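Local structure of putative polyprenyl synthetase (Streptomyces coelicolor, 3NF2) at residues A160-Y165 / L177-N182; K249-V254 / R301-D306. The protein probably joins isoprenyl diphosphate units into longer prenyl chains, acting as a magnesium-dependent prenyltransferase of the FPP/GGPP synthase family. All coordinates share one frame; numbering follows the deposited sequence.

Contact 1 comes first along the chain and is complete before contact 2 begins, so the two are in series. It joins the C-terminal part of helix 139-165 to helix 173-198, while contact 2 sets the start of helix 251-259 against the start of helix 300-319. Their centres lie about 16 Å apart, and helix 173-198 connects them: L177 CD2 packs on L251 CD2 at 4.1 Å, and E180 also touches L251. One side of residues 177-182 thus meets 160-165 and another meets 249-254. Together the contacts trace a row of packed helices through the mainly helical fold expected of this family, from a surface pair to a buried one.

Contact 1: A160-Y165 / L177-N182; sequences AQDISY and LEMEGN
The amide oxygen of Q161 receives the hydrogen bond of this contact, from N182 ND2 to Q161 OE1 at 3.0 Å. The N-H points at the oxygen with an angle of 155°, and OE1 lies almost in the amide plane of N182; the donor in turn is tilted 26° from the carbonyl plane of Q161. The two side chains cross at about a right angle. With the chain extended beyond CG, chi2 (154°) carries Q161 CD toward the other helix; Q161 OE1 also lies 3.2 Å from M179 CA. On the other branch of the amide, Q161 NE2 lies 3.3 Å from E178 OE2.

M179 supplies the apolar half. Its sulfur comes up beside the helix backbone, with M179 SD 3.6 Å from D162 N, and stands at the edge of the Y165 ring, near its plane, 4.1 Å from CD2. This is an edge-on Met-aromatic contact, in which the two side chains slide past each other in opposite directions. The D162 side chain meets the sulfur through CB, while its OD1 forms a salt bridge to K183. A160 and I163, on the same helix, pack on L120 of the second subunit.

The two helix segments run roughly antiparallel, their axes 10.1 Å apart at closest approach. The chemistry implies a mixed surface junction: the amide-amide bond probably helps to fix the rotation of the Q161 amide, while the M179 sulfur packs beside D162 and the ring edge.

Contact 2: K249-V254 / R301-D306; sequences KSLPVV and REWTAD. With SO4 (sulfate ion), chain F.
T304 meets P252 across the contact with its hydroxyl oxygen packed against the proline ring: T304 OG1 lies 3.3 Å from P252 N, which has no hydrogen to give, and 3.8 Å from ring atom CD. The hydroxyl instead bonds to the carbonyl of G300, one turn earlier. With chi1 at -50°, OG1 stands beside the backbone N and CG2 is anti to it; the methyl carbon T304 CG2 reaches L251 CB at 3.9 Å. T304 therefore presents both branches to the start of helix 251-259, its side chain crossing that of P252 at about a right angle.

W303 adds an apolar contact one residue earlier. W303 rim atom CZ3 meets L251 CD2 at 3.8 Å, the methyl lying at the ring edge, near its plane.

R301 CB points away from this interface. Anti torsions extend the chain from CG to NE, and the guanidinium donates to a sulfate ion, probably from the crystallisation liquor, which lies in its plane at the edge. Two nearly straight bonds hold the ion: R301 NH1 to sulfate O3 at 2.9 Å (175°) and R301 NH2 to sulfate O1 at 2.7 Å (170°). The same group forms a salt bridge with E296 and a cation-pi contact with W230. An alanine here would probably leave the sulfate without these two donors and the E296 carboxylate without its cationic mate.

The contact is a buried junction in which the first turn of helix 251-259 packs against the N-terminal part of helix 300-319, within the mainly helical fold expected of the polyprenyl synthases.

Contact 1: A160-Y165 / L177-N182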
loop_
_atom_site.group_PDB
_atom_site.type_symbol
_atom_site.label_atom_id
_atom_site.label_comp_id
_atom_site.label_asym_id
_atom_site.label_seq_id
_atom_site.Cartn_x
_atom_site.Cartn_y
_atom_site.Cartn_z
ATOM N N ALA A 160 -12.837 -2.578 -3.397
ATOM C CA ALA A 160 -13.892 -2.002 -2.548
ATOM C C ALA A 160 -15.270 -2.386 -3.058
ATOM O O ALA A 160 -16.153 -2.762 -2.276
ATOM C CB ALA A 160 -13.773 -0.471 -2.464
ATOM N N GLN A 161 -15.442 -2.300 -4.375
ATOM C CA GLN A 161 -16.668 -2.738 -5.024
ATOM C C GLN A 161 -16.918 -4.226 -4.759
ATOM O O GLN A 161 -18.033 -4.616 -4.407
ATOM C CB GLN A 161 -16.626 -2.409 -6.526
ATOM C CG GLN A 161 -16.858 -0.920 -6.796
ATOM C CD GLN A 161 -16.239 -0.381 -8.095
ATOM O OE1 GLN A 161 -15.694 -1.122 -8.919
ATOM N NE2 GLN A 161 -16.330 0.937 -8.275
ATOM N N ASP A 162 -15.876 -5.040 -4.887
ATOM C CA ASP A 162 -15.995 -6.481 -4.640
ATOM C C ASP A 162 -16.522 -6.759 -3.230
ATOM O O ASP A 162 -17.530 -7.441 -3.072
ATOM C CB ASP A 162 -14.665 -7.192 -4.872
ATOM C CG ASP A 162 -14.817 -8.696 -4.916
ATOM O OD1 ASP A 162 -14.775 -9.258 -6.026
ATOM O OD2 ASP A 162 -14.994 -9.323 -3.849
ATOM N N ILE A 163 -15.850 -6.193 -2.227
ATOM C CA ILE A 163 -16.282 -6.267 -0.828
ATOM C C ILE A 163 -17.716 -5.718 -0.609
ATOM O O ILE A 163 -18.520 -6.327 0.096
ATOM C CB ILE A 163 -15.256 -5.564 0.111
ATOM C CG1 ILE A 163 -13.889 -6.241 -0.001
ATOM C CG2 ILE A 163 -15.728 -5.576 1.567
ATOM C CD1 ILE A 163 -12.755 -5.461 0.635
ATOM N N SER A 164 -18.023 -4.590 -1.242
ATOM C CA SER A 164 -19.333 -3.949 -1.147
ATOM C C SER A 164 -20.484 -4.797 -1.700
ATOM O O SER A 164 -21.627 -4.626 -1.282
ATOM C CB SER A 164 -19.303 -2.595 -1.864
ATOM O OG SER A 164 -20.489 -1.869 -1.641
ATOM N N TYR A 165 -20.178 -5.708 -2.625
ATOM C CA TYR A 165 -21.202 -6.561 -3.246
ATOM C C TYR A 165 -21.216 -8.003 -2.741
ATOM O O TYR A 165 -22.054 -8.793 -3.164
ATOM C CB TYR A 165 -21.079 -6.587 -4.783
ATOM C CG TYR A 165 -21.066 -5.234 -5.487
ATOM C CD1 TYR A 165 -21.898 -4.193 -5.080
ATOM C CD2 TYR A 165 -20.249 -5.022 -6.596
ATOM C CE1 TYR A 165 -21.891 -2.964 -5.730
ATOM C CE2 TYR A 165 -20.228 -3.800 -7.255
ATOM C CZ TYR A 165 -21.045 -2.772 -6.822
ATOM O OH TYR A 165 -21.020 -1.558 -7.489
ATOM N N LEU A 177 -19.548 -4.284 -14.771
ATOM C CA LEU A 177 -18.703 -3.696 -15.800
ATOM C C LEU A 177 -17.719 -2.717 -15.213
ATOM O O LEU A 177 -16.525 -2.795 -15.512
ATOM C CB LEU A 177 -19.539 -3.005 -16.886
ATOM C CG LEU A 177 -20.231 -3.898 -17.923
ATOM C CD1 LEU A 177 -21.070 -3.064 -18.898
ATOM C CD2 LEU A 177 -19.233 -4.772 -18.676
ATOM N N GLU A 178 -18.199 -1.804 -14.369
ATOM C CA GLU A 178 -17.286 -0.839 -13.767
ATOM C C GLU A 178 -16.310 -1.490 -12.782
ATOM O O GLU A 178 -15.166 -1.057 -12.684
ATOM C CB GLU A 178 -18.010 0.387 -13.180
ATOM C CG GLU A 178 -18.710 0.166 -11.864
ATOM C CD GLU A 178 -18.832 1.439 -11.027
ATOM O OE1 GLU A 178 -19.913 1.656 -10.436
ATOM O OE2 GLU A 178 -17.855 2.221 -10.960
ATOM N N MET A 179 -16.748 -2.548 -12.097
ATOM C CA MET A 179 -15.859 -3.335 -11.240
ATOM C C MET A 179 -14.766 -4.024 -12.055
ATOM O O MET A 179 -13.585 -3.987 -11.698
ATOM C CB MET A 179 -16.644 -4.371 -10.420
ATOM C CG MET A 179 -15.773 -5.260 -9.539
ATOM S SD MET A 179 -16.709 -6.154 -8.261
ATOM C CE MET A 179 -17.074 -7.679 -9.130
ATOM N N GLU A 180 -15.164 -4.648 -13.156
ATOM C CA GLU A 180 -14.206 -5.365 -13.992
ATOM C C GLU A 180 -13.246 -4.420 -14.697
ATOM O O GLU A 180 -12.095 -4.770 -14.914
ATOM C CB GLU A 180 -14.922 -6.306 -14.971
ATOM C CG GLU A 180 -15.444 -7.553 -14.245
ATOM C CD GLU A 180 -16.009 -8.601 -15.172
ATOM O OE1 GLU A 180 -16.432 -9.650 -14.659
ATOM O OE2 GLU A 180 -16.017 -8.394 -16.402
ATOM N N GLY A 181 -13.727 -3.215 -15.006
ATOM C CA GLY A 181 -12.901 -2.150 -15.552
ATOM C C GLY A 181 -11.867 -1.696 -14.546
ATOM O O GLY A 181 -10.727 -1.428 -14.901
ATOM N N ASN A 182 -12.270 -1.566 -13.303
ATOM C CA ASN A 182 -11.336 -1.248 -12.261
ATOM C C ASN A 182 -10.337 -2.357 -12.001
ATOM O O ASN A 182 -9.173 -2.127 -11.897
ATOM C CB ASN A 182 -12.074 -0.916 -10.978
ATOM C CG ASN A 182 -12.611 0.477 -10.954
ATOM O OD1 ASN A 182 -12.050 1.383 -11.527
ATOM N ND2 ASN A 182 -13.698 0.652 -10.283
#

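Contact 2: K249-V254 / R301-D306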
loop_
_atom_site.group_PDB
_atom_site.type_symbol
_atom_site.label_atom_id
_atom_site.label_comp_id
_atom_site.label_asym_id
_atom_site.label_seq_id
_atom_site.Cartn_x
_atom_site.Cartn_y
_atom_site.Cartn_z
ATOM N N LYS A 249 -19.788 -13.564 -9.113
ATOM C CA LYS A 249 -20.738 -12.921 -9.950
ATOM C C LYS A 249 -20.071 -12.312 -11.155
ATOM O O LYS A 249 -19.939 -11.124 -11.264
ATOM C CB LYS A 249 -21.531 -11.930 -9.144
ATOM C CG LYS A 249 -22.364 -12.622 -8.100
ATOM C CD LYS A 249 -23.738 -12.007 -7.957
ATOM C CE LYS A 249 -24.725 -13.008 -7.453
ATOM N NZ LYS A 249 -24.166 -13.747 -6.337
ATOM N N SER A 250 -19.666 -13.161 -12.071
ATOM C CA SER A 250 -19.019 -12.762 -13.302
ATOM C C SER A 250 -20.045 -12.328 -14.273
ATOM O O SER A 250 -21.205 -12.486 -14.042
ATOM C CB SER A 250 -18.239 -13.905 -13.879
ATOM O OG SER A 250 -18.967 -15.079 -13.728
ATOM N N LEU A 251 -19.596 -11.798 -15.380
ATOM C CA LEU A 251 -20.482 -11.225 -16.343
ATOM C C LEU A 251 -21.519 -12.195 -16.862
ATOM O O LEU A 251 -22.642 -11.823 -17.000
ATOM C CB LEU A 251 -19.688 -10.686 -17.498
ATOM C CG LEU A 251 -19.292 -9.244 -17.320
ATOM C CD1 LEU A 251 -18.434 -8.812 -18.430
ATOM C CD2 LEU A 251 -20.481 -8.402 -17.245
ATOM N N PRO A 252 -21.180 -13.432 -17.152
ATOM C CA PRO A 252 -22.273 -14.304 -17.609
ATOM C C PRO A 252 -23.376 -14.486 -16.557
ATOM O O PRO A 252 -24.567 -14.409 -16.893
ATOM C CB PRO A 252 -21.585 -15.647 -17.889
ATOM C CG PRO A 252 -20.138 -15.386 -17.908
ATOM C CD PRO A 252 -19.874 -14.121 -17.165
ATOM N N VAL A 253 -22.969 -14.702 -15.305
ATOM C CA VAL A 253 -23.892 -14.869 -14.175
ATOM C C VAL A 253 -24.803 -13.665 -14.059
ATOM O O VAL A 253 -26.029 -13.787 -14.034
ATOM C CB VAL A 253 -23.121 -15.021 -12.850
ATOM C CG1 VAL A 253 -24.080 -15.202 -11.677
ATOM C CG2 VAL A 253 -22.169 -16.186 -12.928
ATOM N N VAL A 254 -24.180 -12.496 -14.014
ATOM C CA VAL A 254 -24.884 -11.232 -13.865
ATOM C C VAL A 254 -25.806 -10.919 -15.046
ATOM O O VAL A 254 -26.966 -10.534 -14.849
ATOM C CB VAL A 254 -23.875 -10.103 -13.624
ATOM C CG1 VAL A 254 -24.551 -8.783 -13.651
ATOM C CG2 VAL A 254 -23.176 -10.304 -12.272
ATOM N N ARG A 301 -24.138 -16.387 -21.476
ATOM C CA ARG A 301 -22.928 -16.726 -22.220
ATOM C C ARG A 301 -22.792 -15.901 -23.494
ATOM O O ARG A 301 -21.756 -15.268 -23.729
ATOM C CB ARG A 301 -22.946 -18.200 -22.588
ATOM C CG ARG A 301 -21.706 -18.674 -23.291
ATOM C CD ARG A 301 -21.809 -20.145 -23.548
ATOM N NE ARG A 301 -20.512 -20.745 -23.813
ATOM C CZ ARG A 301 -20.321 -22.049 -23.953
ATOM N NH1 ARG A 301 -21.349 -22.875 -23.845
ATOM N NH2 ARG A 301 -19.104 -22.526 -24.176
ATOM N N GLU A 302 -23.856 -15.916 -24.294
ATOM C CA GLU A 302 -23.918 -15.173 -25.542
ATOM C C GLU A 302 -23.652 -13.692 -25.335
ATOM O O GLU A 302 -22.826 -13.111 -26.044
ATOM C CB GLU A 302 -25.282 -15.373 -26.219
ATOM C CG GLU A 302 -25.428 -14.670 -27.571
ATOM C CD GLU A 302 -24.428 -15.163 -28.624
ATOM O OE1 GLU A 302 -24.118 -16.375 -28.653
ATOM O OE2 GLU A 302 -23.954 -14.333 -29.429
ATOM N N TRP A 303 -24.337 -13.094 -24.354
ATOM C CA TRP A 303 -24.154 -11.679 -24.057
ATOM C C TRP A 303 -22.696 -11.346 -23.739
ATOM O O TRP A 303 -22.198 -10.290 -24.144
ATOM C CB TRP A 303 -25.053 -11.213 -22.910
ATOM C CG TRP A 303 -25.070 -9.721 -22.800
ATOM C CD1 TRP A 303 -25.898 -8.864 -23.456
ATOM C CD2 TRP A 303 -24.187 -8.904 -22.012
ATOM N NE1 TRP A 303 -25.607 -7.554 -23.112
ATOM C CE2 TRP A 303 -24.554 -7.555 -22.235
ATOM C CE3 TRP A 303 -23.121 -9.184 -21.141
ATOM C CZ2 TRP A 303 -23.904 -6.491 -21.610
ATOM C CZ3 TRP A 303 -22.467 -8.127 -20.529
ATOM C CH2 TRP A 303 -22.869 -6.794 -20.764
ATOM N N THR A 304 -22.022 -12.247 -23.031
ATOM C CA THR A 304 -20.641 -12.014 -22.610
ATOM C C THR A 304 -19.643 -12.193 -23.776
ATOM O O THR A 304 -18.635 -11.476 -23.851
ATOM C CB THR A 304 -20.262 -12.884 -21.394
ATOM O OG1 THR A 304 -21.265 -12.739 -20.379
ATOM C CG2 THR A 304 -18.895 -12.475 -20.822
ATOM N N ALA A 305 -19.931 -13.123 -24.684
ATOM C CA ALA A 305 -19.128 -13.269 -25.916
ATOM C C ALA A 305 -19.273 -12.045 -26.814
ATOM O O ALA A 305 -18.287 -11.569 -27.370
ATOM C CB ALA A 305 -19.487 -14.547 -26.675
ATOM N N ASP A 306 -20.496 -11.526 -26.921
ATOM C CA ASP A 306 -20.753 -10.284 -27.659
ATOM C C ASP A 306 -20.090 -9.070 -27.022
ATOM O O ASP A 306 -19.667 -8.151 -27.728
ATOM C CB ASP A 306 -22.250 -10.019 -27.797
ATOM C CG ASP A 306 -22.966 -11.092 -28.600
ATOM O OD1 ASP A 306 -22.284 -11.921 -29.245
ATOM O OD2 ASP A 306 -24.217 -11.099 -28.583
HETATM S S SO4 F . -19.492 -26.200 -24.539
HETATM O O1 SO4 F . -18.536 -25.104 -24.669
HETATM O O2 SO4 F . -19.040 -27.126 -23.502
HETATM O O3 SO4 F . -20.799 -25.665 -24.167
HETATM O O4 SO4 F . -19.595 -26.900 -25.818
#